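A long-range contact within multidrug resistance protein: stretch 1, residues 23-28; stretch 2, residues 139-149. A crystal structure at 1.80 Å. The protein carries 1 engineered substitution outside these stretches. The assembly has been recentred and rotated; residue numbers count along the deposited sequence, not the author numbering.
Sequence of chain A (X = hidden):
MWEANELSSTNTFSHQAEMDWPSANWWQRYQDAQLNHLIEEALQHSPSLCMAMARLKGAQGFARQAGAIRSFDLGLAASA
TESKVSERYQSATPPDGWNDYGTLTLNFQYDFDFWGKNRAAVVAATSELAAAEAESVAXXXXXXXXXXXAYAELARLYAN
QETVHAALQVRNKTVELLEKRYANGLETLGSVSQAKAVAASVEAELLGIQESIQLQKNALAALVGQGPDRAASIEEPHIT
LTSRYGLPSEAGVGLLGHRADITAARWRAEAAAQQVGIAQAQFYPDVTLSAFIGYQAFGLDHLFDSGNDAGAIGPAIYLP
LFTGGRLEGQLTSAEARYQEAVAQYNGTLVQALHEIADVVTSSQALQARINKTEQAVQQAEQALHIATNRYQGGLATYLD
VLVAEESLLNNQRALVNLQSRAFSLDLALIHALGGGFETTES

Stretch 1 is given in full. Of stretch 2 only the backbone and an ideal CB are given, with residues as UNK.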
# COMPACT_ATOMS: atom_id res chain seq x y z
N SER A 23 -9.12 21.52 -19.83
CA SER A 23 -9.03 20.89 -21.16
C SER A 23 -8.76 19.37 -21.11
O SER A 23 -8.45 18.83 -20.03
CB SER A 23 -7.89 21.60 -21.92
OG SER A 23 -7.81 21.22 -23.27
N ALA A 24 -8.86 18.67 -22.26
CA ALA A 24 -8.44 17.27 -22.36
C ALA A 24 -6.92 17.18 -22.23
O ALA A 24 -6.43 16.40 -21.43
CB ALA A 24 -8.88 16.62 -23.66
N ASN A 25 -6.21 17.96 -23.06
CA ASN A 25 -4.77 18.16 -22.95
C ASN A 25 -4.44 19.43 -22.17
O ASN A 25 -3.75 20.32 -22.65
CB ASN A 25 -4.12 18.18 -24.33
CG ASN A 25 -4.38 16.91 -25.12
OD1 ASN A 25 -4.55 15.84 -24.56
ND2 ASN A 25 -4.38 17.02 -26.43
N TRP A 26 -4.88 19.46 -20.92
CA TRP A 26 -4.88 20.63 -20.06
C TRP A 26 -3.51 21.24 -19.78
O TRP A 26 -3.40 22.41 -19.45
CB TRP A 26 -5.62 20.30 -18.74
CG TRP A 26 -5.06 19.04 -18.12
CD1 TRP A 26 -5.55 17.78 -18.25
CD2 TRP A 26 -3.86 18.92 -17.31
NE1 TRP A 26 -4.73 16.89 -17.60
CE2 TRP A 26 -3.69 17.55 -17.00
CE3 TRP A 26 -2.90 19.82 -16.84
CZ2 TRP A 26 -2.61 17.07 -16.22
CZ3 TRP A 26 -1.83 19.35 -16.07
CH2 TRP A 26 -1.69 17.99 -15.77
N TRP A 27 -2.46 20.43 -19.88
CA TRP A 27 -1.09 20.88 -19.61
C TRP A 27 -0.62 21.90 -20.65
O TRP A 27 0.31 22.69 -20.39
CB TRP A 27 -0.13 19.69 -19.61
CG TRP A 27 -0.26 18.82 -20.82
CD1 TRP A 27 0.39 18.97 -22.02
CD2 TRP A 27 -1.07 17.66 -20.95
NE1 TRP A 27 0.03 17.96 -22.88
CE2 TRP A 27 -0.88 17.15 -22.25
CE3 TRP A 27 -1.98 17.00 -20.10
CZ2 TRP A 27 -1.55 16.03 -22.72
CZ3 TRP A 27 -2.64 15.87 -20.57
CH2 TRP A 27 -2.42 15.40 -21.87
N GLN A 28 -1.26 21.88 -21.82
CA GLN A 28 -0.93 22.83 -22.88
C GLN A 28 -1.17 24.27 -22.46
O GLN A 28 -0.55 25.17 -23.03
CB GLN A 28 -1.66 22.49 -24.20
CG GLN A 28 -1.16 21.22 -24.85
CD GLN A 28 -2.01 20.80 -26.05
OE1 GLN A 28 -3.09 21.35 -26.28
NE2 GLN A 28 -1.55 19.82 -26.76
N UNK A 139 -6.19 6.75 -14.78
CA UNK A 139 -4.78 6.39 -14.98
C UNK A 139 -4.09 7.41 -15.88
O UNK A 139 -2.94 7.81 -15.60
CB UNK A 139 -4.66 4.99 -15.58
N UNK A 140 -4.78 7.86 -16.93
CA UNK A 140 -4.24 8.91 -17.74
C UNK A 140 -3.95 10.15 -16.90
O UNK A 140 -2.89 10.77 -17.03
CB UNK A 140 -5.20 9.24 -18.88
N UNK A 141 -4.90 10.51 -16.04
CA UNK A 141 -4.77 11.66 -15.16
C UNK A 141 -3.61 11.51 -14.19
O UNK A 141 -2.89 12.46 -13.92
CB UNK A 141 -6.07 11.88 -14.38
N UNK A 142 -3.43 10.30 -13.68
CA UNK A 142 -2.36 10.03 -12.72
C UNK A 142 -0.99 10.15 -13.37
O UNK A 142 -0.03 10.60 -12.75
CB UNK A 142 -2.53 8.64 -12.11
N UNK A 143 -0.91 9.75 -14.64
CA UNK A 143 0.31 9.90 -15.42
C UNK A 143 0.64 11.37 -15.71
O UNK A 143 1.74 11.86 -15.44
CB UNK A 143 0.18 9.13 -16.73
N UNK A 144 -0.34 12.09 -16.24
CA UNK A 144 -0.06 13.45 -16.66
C UNK A 144 0.18 14.33 -15.44
O UNK A 144 1.08 15.14 -15.47
CB UNK A 144 -1.21 14.00 -17.51
N UNK A 145 -0.59 14.19 -14.38
CA UNK A 145 -0.42 15.02 -13.21
C UNK A 145 0.88 14.65 -12.48
O UNK A 145 1.49 15.54 -11.90
CB UNK A 145 -1.63 14.88 -12.28
N UNK A 146 1.28 13.37 -12.48
CA UNK A 146 2.53 13.00 -11.80
C UNK A 146 3.72 13.68 -12.48
O UNK A 146 4.54 14.26 -11.81
CB UNK A 146 2.72 11.48 -11.80
N UNK A 147 3.72 13.70 -13.81
CA UNK A 147 4.68 14.43 -14.60
C UNK A 147 4.63 15.94 -14.38
O UNK A 147 5.65 16.56 -14.09
CB UNK A 147 4.46 14.12 -16.08
N UNK A 148 3.45 16.55 -14.44
CA UNK A 148 3.33 17.98 -14.20
C UNK A 148 3.79 18.40 -12.81
O UNK A 148 4.44 19.43 -12.66
CB UNK A 148 1.88 18.41 -14.41
N UNK A 149 3.45 17.62 -11.78
CA UNK A 149 3.89 17.90 -10.41
C UNK A 149 5.41 17.76 -10.23
O UNK A 149 6.01 18.62 -9.59
CB UNK A 149 3.17 16.96 -9.44

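Stretch 2 runs as one unbroken helix, with phi/psi near -65/-42 throughout, so backbone geometry alone would accept most residues other than proline and glycine. What separates the positions is where each CB looks.

Position 139 points into space that stretch 1 does not reach; almost anything helical fits, and the deposited residue is Ala139.

Position 140 is more telling. Its CB points sideways, with nothing of stretch 1 within 5.5 Å, so a short side chain would make no contact. Farther out, however, stretch 1 offers two acceptors, the carbonyl O of Ala24 and OD1 of Asn25. A long donor is called for: lysine might reach one, while arginine has enough nitrogens for both. The residue is Arg140, extended with chi1 to chi3 all t. Its NH1 donates to Ala24 O at 2.9 Å and its NH2 to Asn25 OD1 at 3.0 Å, both acceptors lying at the edge of the guanidinium, where its N-H bonds point. NH1 also sits 3.7 Å from CH2 of Trp27, at the edge of that ring.

Position 141 also looks sideways, and only a side chain with some length would approach the indole of Trp26; leucine, isoleucine or methionine would serve. It is Leu141, whose CD2 comes to 4.1 Å from Trp26 NE1.

Positions 142 and 143 find nothing of stretch 1 nearby and are Met142 and Ile143.

Position 144 points straight toward stretch 1, and its ideal CB is already 3.6 Å from Trp26 CZ2 and 3.9 Å from Trp27 CZ3. With two indoles so near, alanine or serine, perhaps cysteine, are the natural candidates. Ser144 takes chi1 p, placing OG 3.2 Å from Trp26 CZ2, at the ring edge, with CB 3.9 Å from Trp27 CZ3. A water accepts from Arg140 NH1 at 3.3 Å and, weakly, from Trp26 NE1 at 3.4 Å; it also hydrogen-bonds Ser144 OG at 3.3 Å, linking the two stretches.

Position 145 points sideways, its ideal CB 4.6 Å from Trp26 CZ2, leaving room for a small branched residue such as valine or threonine. Thr145 lays CG2 3.7 Å from Trp26 CZ2, while OG1 donates to Leu141 O at 2.7 Å, satisfying its hydroxyl within the helix.

Positions 146 and 147 make no contact: Ser146 and Ile147.

Position 148, one turn beyond 144, again points toward stretch 1, with its ideal CB 3.8 Å from Trp26 CH2. Small and apolar suits it, and Ala148 packs its CB 3.9 Å from Trp26 CH2 at the ring edge.

Position 149 is out of reach and is Asn149.

Stretch 2 (139-149) ARLMISTSIAN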
# COMPACT_ATOMS: atom_id res chain seq x y z
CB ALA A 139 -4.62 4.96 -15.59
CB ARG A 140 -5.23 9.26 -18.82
CG ARG A 140 -4.67 10.18 -19.89
CD ARG A 140 -5.76 10.93 -20.60
NE ARG A 140 -5.35 11.46 -21.90
CZ ARG A 140 -5.33 12.75 -22.21
NH1 ARG A 140 -5.62 13.67 -21.30
NH2 ARG A 140 -4.99 13.14 -23.43
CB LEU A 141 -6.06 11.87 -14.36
CG LEU A 141 -6.61 13.23 -13.94
CD1 LEU A 141 -6.84 13.33 -12.42
CD2 LEU A 141 -5.92 14.47 -14.54
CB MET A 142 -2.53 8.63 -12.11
CG MET A 142 -1.42 8.24 -11.15
SD MET A 142 -1.72 6.65 -10.35
CE MET A 142 -1.81 5.56 -11.77
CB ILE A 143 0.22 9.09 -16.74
CG1 ILE A 143 0.21 7.59 -16.42
CG2 ILE A 143 1.38 9.36 -17.66
CD1 ILE A 143 -0.25 6.73 -17.57
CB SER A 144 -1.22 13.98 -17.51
OG SER A 144 -2.40 13.90 -16.76
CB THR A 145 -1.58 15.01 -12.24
OG1 THR A 145 -1.81 13.69 -11.72
CG2 THR A 145 -2.84 15.42 -12.91
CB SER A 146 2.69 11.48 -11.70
OG SER A 146 2.96 10.96 -12.97
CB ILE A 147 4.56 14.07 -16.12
CG1 ILE A 147 4.91 12.62 -16.37
CG2 ILE A 147 5.44 15.00 -16.94
CD1 ILE A 147 4.34 12.09 -17.65
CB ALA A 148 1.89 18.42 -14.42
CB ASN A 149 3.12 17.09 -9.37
CG ASN A 149 1.72 17.66 -9.13
OD1 ASN A 149 1.55 18.80 -8.77
ND2 ASN A 149 0.74 16.85 -9.36
O HOH W 1 -5.38 13.61 -18.04
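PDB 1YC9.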